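Local atomic coordinates of glucosamine--fructose-6-phosphate aminotransferase [isomerizing] (Francisella tularensis subsp. tularensis, PDB entry 3TBF), a protein that probably catalyses, through its isomerase domain, the step that turns fructose 6-phosphate and glutamine-derived ammonia into glucosamine 6-phosphate. Residues Cys58-Gly63 against Glu87-Ile92; Ser65-Met70 against Ala242-Leu247. One frame throughout, in Å; residues are numbered along the deposited sequence.

Interaction 1. Residues Cys58-Gly63 against Glu87-Ile92; sequences CIVACG and EIASEI
The carbonyl oxygen A61 O is approached by two groups of the neighbouring strand end: A89 N donates a hydrogen bond to it (2.9 Å), and the I88 CA hydrogen makes a longer contact, with I88 CA 3.4 Å from A61 O. The amide of A89 arrives from above the carbonyl plane of A61, 42° out of it, where the chain turns from strand into helix. Two residues earlier, E87 N donates to I59 O (2.8 Å), nearly along the C=O axis, whereas the bond from A61 N to E87 O is weak at 3.3 Å. These bonds alternate as in parallel pairing, with V60 bridged to E87 and A61 to I88. V60 packs against the first turn of helix 89-92. With chi1 at 177°, its CG1 is anti to the backbone N and touches A89 CB at 3.7 Å and I92 CG2 at 3.8 Å; its other methyl, CG2, lies 4.0 Å from I92 CD1. I88 is the N-cap residue of helix 89-92, and its O accepts from both E91 N and I92 N. Beyond the pair, R95 forms a salt bridge with E87. The arrangement is the parallel strand pairing of a beta-alpha-beta crossover, here in a SIS domain.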
loop_
_atom_site.group_PDB
_atom_site.type_symbol
_atom_site.label_atom_id
_atom_site.label_comp_id
_atom_site.label_asym_id
_atom_site.label_seq_id
_atom_site.Cartn_x
_atom_site.Cartn_y
_atom_site.Cartn_z
ATOM N N CYS A 58 -3.399 1.514 16.263
ATOM C CA CYS A 58 -2.366 0.905 15.430
ATOM C C CYS A 58 -2.829 -0.470 15.010
ATOM O O CYS A 58 -2.828 -1.406 15.817
ATOM C CB CYS A 58 -1.051 0.770 16.241
ATOM S SG CYS A 58 0.482 1.131 15.347
ATOM N N ILE A 59 -3.235 -0.625 13.758
ATOM C CA ILE A 59 -3.794 -1.918 13.302
ATOM C C ILE A 59 -2.663 -2.662 12.593
ATOM O O ILE A 59 -2.027 -2.119 11.690
ATOM C CB ILE A 59 -4.956 -1.759 12.380
ATOM C CG1 ILE A 59 -6.122 -1.050 13.068
ATOM C CG2 ILE A 59 -5.491 -3.115 11.918
ATOM C CD1 ILE A 59 -7.329 -0.795 12.125
ATOM N N VAL A 60 -2.409 -3.888 13.043
ATOM C CA VAL A 60 -1.421 -4.769 12.475
ATOM C C VAL A 60 -2.050 -6.077 12.014
ATOM O O VAL A 60 -2.783 -6.721 12.760
ATOM C CB VAL A 60 -0.332 -5.090 13.515
ATOM C CG1 VAL A 60 0.702 -6.098 12.959
ATOM C CG2 VAL A 60 0.344 -3.784 13.940
ATOM N N ALA A 61 -1.757 -6.489 10.790
ATOM C CA ALA A 61 -2.352 -7.706 10.245
ATOM C C ALA A 61 -1.667 -8.138 8.942
ATOM O O ALA A 61 -0.765 -7.440 8.423
ATOM C CB ALA A 61 -3.849 -7.495 9.997
ATOM N N CYS A 62 -2.074 -9.282 8.402
ATOM C CA CYS A 62 -1.599 -9.648 7.113
ATOM C C CYS A 62 -2.712 -10.173 6.197
ATOM O O CYS A 62 -3.786 -10.564 6.668
ATOM C CB CYS A 62 -0.406 -10.578 7.251
ATOM S SG CYS A 62 -0.894 -12.171 7.561
ATOM N N GLY A 63 -2.503 -10.033 4.889
ATOM C CA GLY A 63 -3.384 -10.542 3.889
ATOM C C GLY A 63 -4.733 -9.893 3.946
ATOM O O GLY A 63 -4.867 -8.712 4.072
ATOM N N GLU A 87 -0.682 -1.298 9.352
ATOM C CA GLU A 87 0.569 -1.807 8.848
ATOM C C GLU A 87 0.636 -3.315 8.667
ATOM O O GLU A 87 0.109 -4.079 9.468
ATOM C CB GLU A 87 1.721 -1.317 9.723
ATOM C CG GLU A 87 3.083 -1.207 8.886
ATOM C CD GLU A 87 4.208 -0.467 9.630
ATOM O OE1 GLU A 87 3.898 0.548 10.323
ATOM O OE2 GLU A 87 5.384 -0.899 9.481
ATOM N N ILE A 88 1.301 -3.740 7.612
ATOM C CA ILE A 88 1.574 -5.135 7.407
ATOM C C ILE A 88 2.498 -5.745 8.475
ATOM O O ILE A 88 3.604 -5.242 8.786
ATOM C CB ILE A 88 2.174 -5.378 6.018
ATOM C CG1 ILE A 88 1.114 -5.126 4.961
ATOM C CG2 ILE A 88 2.534 -6.865 5.834
ATOM C CD1 ILE A 88 1.639 -4.386 3.779
ATOM N N ALA A 89 2.036 -6.859 9.020
ATOM C CA ALA A 89 2.723 -7.486 10.132
ATOM C C ALA A 89 4.173 -7.915 9.812
ATOM O O ALA A 89 5.021 -7.830 10.657
ATOM C CB ALA A 89 1.936 -8.678 10.569
ATOM N N SER A 90 4.446 -8.435 8.631
ATOM C CA SER A 90 5.789 -8.881 8.350
ATOM C C SER A 90 6.757 -7.746 8.185
ATOM O O SER A 90 7.970 -7.982 8.223
ATOM C CB SER A 90 5.819 -9.717 7.101
ATOM O OG SER A 90 5.583 -8.919 5.957
ATOM N N GLU A 91 6.257 -6.516 8.054
ATOM C CA GLU A 91 7.145 -5.343 8.011
ATOM C C GLU A 91 7.304 -4.691 9.368
ATOM O O GLU A 91 8.460 -4.391 9.752
ATOM C CB GLU A 91 6.655 -4.332 7.003
ATOM C CG GLU A 91 6.855 -4.844 5.595
ATOM C CD GLU A 91 8.335 -4.749 5.155
ATOM O OE1 GLU A 91 8.939 -3.720 5.503
ATOM O OE2 GLU A 91 8.893 -5.665 4.497
ATOM N N ILE A 92 6.209 -4.469 10.110
ATOM C CA ILE A 92 6.340 -3.770 11.377
ATOM C C ILE A 92 7.116 -4.608 12.362
ATOM O O ILE A 92 7.804 -4.085 13.251
ATOM C CB ILE A 92 4.998 -3.322 11.995
ATOM C CG1 ILE A 92 5.222 -2.306 13.118
ATOM C CG2 ILE A 92 4.152 -4.477 12.502
ATOM C CD1 ILE A 92 3.841 -1.908 13.742
#

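Interaction 2. Residues Ser65-Met70 against Ala242-Leu247; sequences SYNAGM and AIEGAL
This is an antiparallel helix-helix contact between the two SIS domains, in which N67 of helix 63-80 reaches across to I243, E244 and L247 of helix 238-253. The axes of the two short segments approach to 9.6 Å, and their N-to-C directions differ by 166°; only 202 Å² is buried, so a few side chains carry the contact. The polar link is a single hydrogen bond from N67 ND2 to E244 OE1, 2.9 Å long and nearly straight, with an N-H...O angle of 174°. The acceptor lies in the amide plane of N67, and the donor comes nearly along the C-O axis of OE1. Amide and carboxylate are nonetheless turned steeply against each other, their planes 79° apart. The E244 chain is extended at its start and bent at chi2, which swings CD out of that extended line. The other carboxylate oxygen, E244 OE2, is engaged by K248 in a salt bridge and by T64 OG1 in a hydrogen bond, so both carboxylate oxygens are engaged. Apolar groups line the same amide: I243 CG2 sits 3.3 Å from N67 OD1 and 3.6 Å from N67 ND2, and L247 CD2 lies 3.7 Å from N67 ND2. One turn further along helix 63-80, the methyl CE of selenomethionine M70 reaches I243 CD1 at 4.0 Å, the two side chains crossing at about a right angle. F167 of helix 165-184 packs against both N67 and E244, while I243 also touches A259 of strand 256-261; the pair is thus bordered by a helix of the first SIS domain and a strand of the second.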
loop_
_atom_site.group_PDB
_atom_site.type_symbol
_atom_site.label_atom_id
_atom_site.label_comp_id
_atom_site.label_asym_id
_atom_site.label_seq_id
_atom_site.Cartn_x
_atom_site.Cartn_y
_atom_site.Cartn_z
ATOM N N SER A 65 -6.920 -9.868 6.301
ATOM C CA SER A 65 -7.138 -9.140 7.536
ATOM C C SER A 65 -6.513 -7.723 7.475
ATOM O O SER A 65 -7.036 -6.753 8.027
ATOM C CB SER A 65 -6.582 -9.962 8.709
ATOM O OG SER A 65 -7.292 -11.241 8.820
ATOM N N TYR A 66 -5.428 -7.576 6.738
ATOM C CA TYR A 66 -4.871 -6.270 6.556
ATOM C C TYR A 66 -5.781 -5.429 5.665
ATOM O O TYR A 66 -6.025 -4.260 5.965
ATOM C CB TYR A 66 -3.445 -6.372 6.024
ATOM C CG TYR A 66 -2.832 -5.121 5.500
ATOM C CD1 TYR A 66 -2.274 -4.204 6.359
ATOM C CD2 TYR A 66 -2.781 -4.886 4.142
ATOM C CE1 TYR A 66 -1.685 -3.058 5.884
ATOM C CE2 TYR A 66 -2.203 -3.752 3.629
ATOM C CZ TYR A 66 -1.651 -2.845 4.499
ATOM O OH TYR A 66 -1.091 -1.707 3.979
ATOM N N ASN A 67 -6.331 -6.022 4.616
ATOM C CA ASN A 67 -7.315 -5.312 3.818
ATOM C C ASN A 67 -8.528 -4.859 4.639
ATOM O O ASN A 67 -9.026 -3.755 4.451
ATOM C CB ASN A 67 -7.731 -6.171 2.650
ATOM C CG ASN A 67 -6.573 -6.472 1.727
ATOM O OD1 ASN A 67 -5.602 -5.756 1.719
ATOM N ND2 ASN A 67 -6.645 -7.585 1.002
ATOM N N ALA A 68 -8.947 -5.655 5.621
ATOM C CA ALA A 68 -10.058 -5.208 6.454
ATOM C C ALA A 68 -9.644 -3.993 7.270
ATOM O O ALA A 68 -10.386 -3.022 7.380
ATOM C CB ALA A 68 -10.589 -6.373 7.387
ATOM N N GLY A 69 -8.446 -4.045 7.838
ATOM C CA GLY A 69 -7.931 -2.947 8.625
ATOM C C GLY A 69 -7.826 -1.648 7.870
ATOM O O GLY A 69 -8.175 -0.588 8.372
HETATM N N MSE A 70 -7.327 -1.722 6.652
HETATM C CA MSE A 70 -7.307 -0.566 5.779
HETATM C C MSE A 70 -8.696 0.019 5.550
HETATM O O MSE A 70 -8.871 1.246 5.470
HETATM C CB MSE A 70 -6.714 -0.962 4.416
HETATM C CG MSE A 70 -5.216 -0.983 4.418
HETATM SE SE MSE A 70 -4.523 -1.369 2.599
HETATM C CE MSE A 70 -5.119 0.309 1.710
ATOM N N ALA A 242 -11.446 -3.194 -3.313
ATOM C CA ALA A 242 -10.857 -3.609 -4.595
ATOM C C ALA A 242 -9.620 -4.480 -4.424
ATOM O O ALA A 242 -9.430 -5.480 -5.121
ATOM C CB ALA A 242 -10.535 -2.368 -5.488
ATOM N N ILE A 243 -8.761 -4.090 -3.499
ATOM C CA ILE A 243 -7.566 -4.874 -3.182
ATOM C C ILE A 243 -7.956 -6.253 -2.709
ATOM O O ILE A 243 -7.312 -7.235 -3.068
ATOM C CB ILE A 243 -6.795 -4.248 -2.051
ATOM C CG1 ILE A 243 -6.159 -2.931 -2.482
ATOM C CG2 ILE A 243 -5.686 -5.200 -1.537
ATOM C CD1 ILE A 243 -5.393 -2.320 -1.348
ATOM N N GLU A 244 -9.022 -6.351 -1.909
ATOM C CA GLU A 244 -9.459 -7.666 -1.454
ATOM C C GLU A 244 -10.032 -8.477 -2.583
ATOM O O GLU A 244 -9.763 -9.651 -2.673
ATOM C CB GLU A 244 -10.500 -7.568 -0.364
ATOM C CG GLU A 244 -11.052 -8.902 0.046
ATOM C CD GLU A 244 -10.132 -9.741 0.915
ATOM O OE1 GLU A 244 -8.953 -9.397 1.084
ATOM O OE2 GLU A 244 -10.589 -10.787 1.439
ATOM N N GLY A 245 -10.858 -7.860 -3.428
ATOM C CA GLY A 245 -11.295 -8.532 -4.651
ATOM C C GLY A 245 -10.145 -9.085 -5.498
ATOM O O GLY A 245 -10.200 -10.210 -5.979
ATOM N N ALA A 246 -9.085 -8.292 -5.671
ATOM C CA ALA A 246 -7.943 -8.725 -6.499
ATOM C C ALA A 246 -7.242 -9.850 -5.835
ATOM O O ALA A 246 -6.800 -10.756 -6.497
ATOM C CB ALA A 246 -6.953 -7.564 -6.782
ATOM N N LEU A 247 -7.113 -9.786 -4.524
ATOM C CA LEU A 247 -6.480 -10.853 -3.785
ATOM C C LEU A 247 -7.239 -12.142 -3.976
ATOM O O LEU A 247 -6.630 -13.176 -4.178
ATOM C CB LEU A 247 -6.433 -10.500 -2.299
ATOM C CG LEU A 247 -5.928 -11.587 -1.358
ATOM C CD1 LEU A 247 -4.440 -11.873 -1.785
ATOM C CD2 LEU A 247 -6.063 -11.158 0.121
#

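From the N terminus, strand 56-61 leads into helix 63-80, and the chain returns on strand 84-88 to close interaction 1, with 23 residues, mostly helix 63-80, between its segments. Interaction 2 starts within that connection, at 65-70, and closes on helix 238-253 after 171 intervening residues, so the two contacts cross along the chain. The first is local to one SIS domain; the second joins that domain to the other. Their centres are 12 Å apart and they touch directly: Y66 CE1 packs 3.5 Å from I88 N, and A61 CB lies 3.6 Å from Y66 N. Helix 63-80 therefore lies between the paired strands and the partner domain's helix.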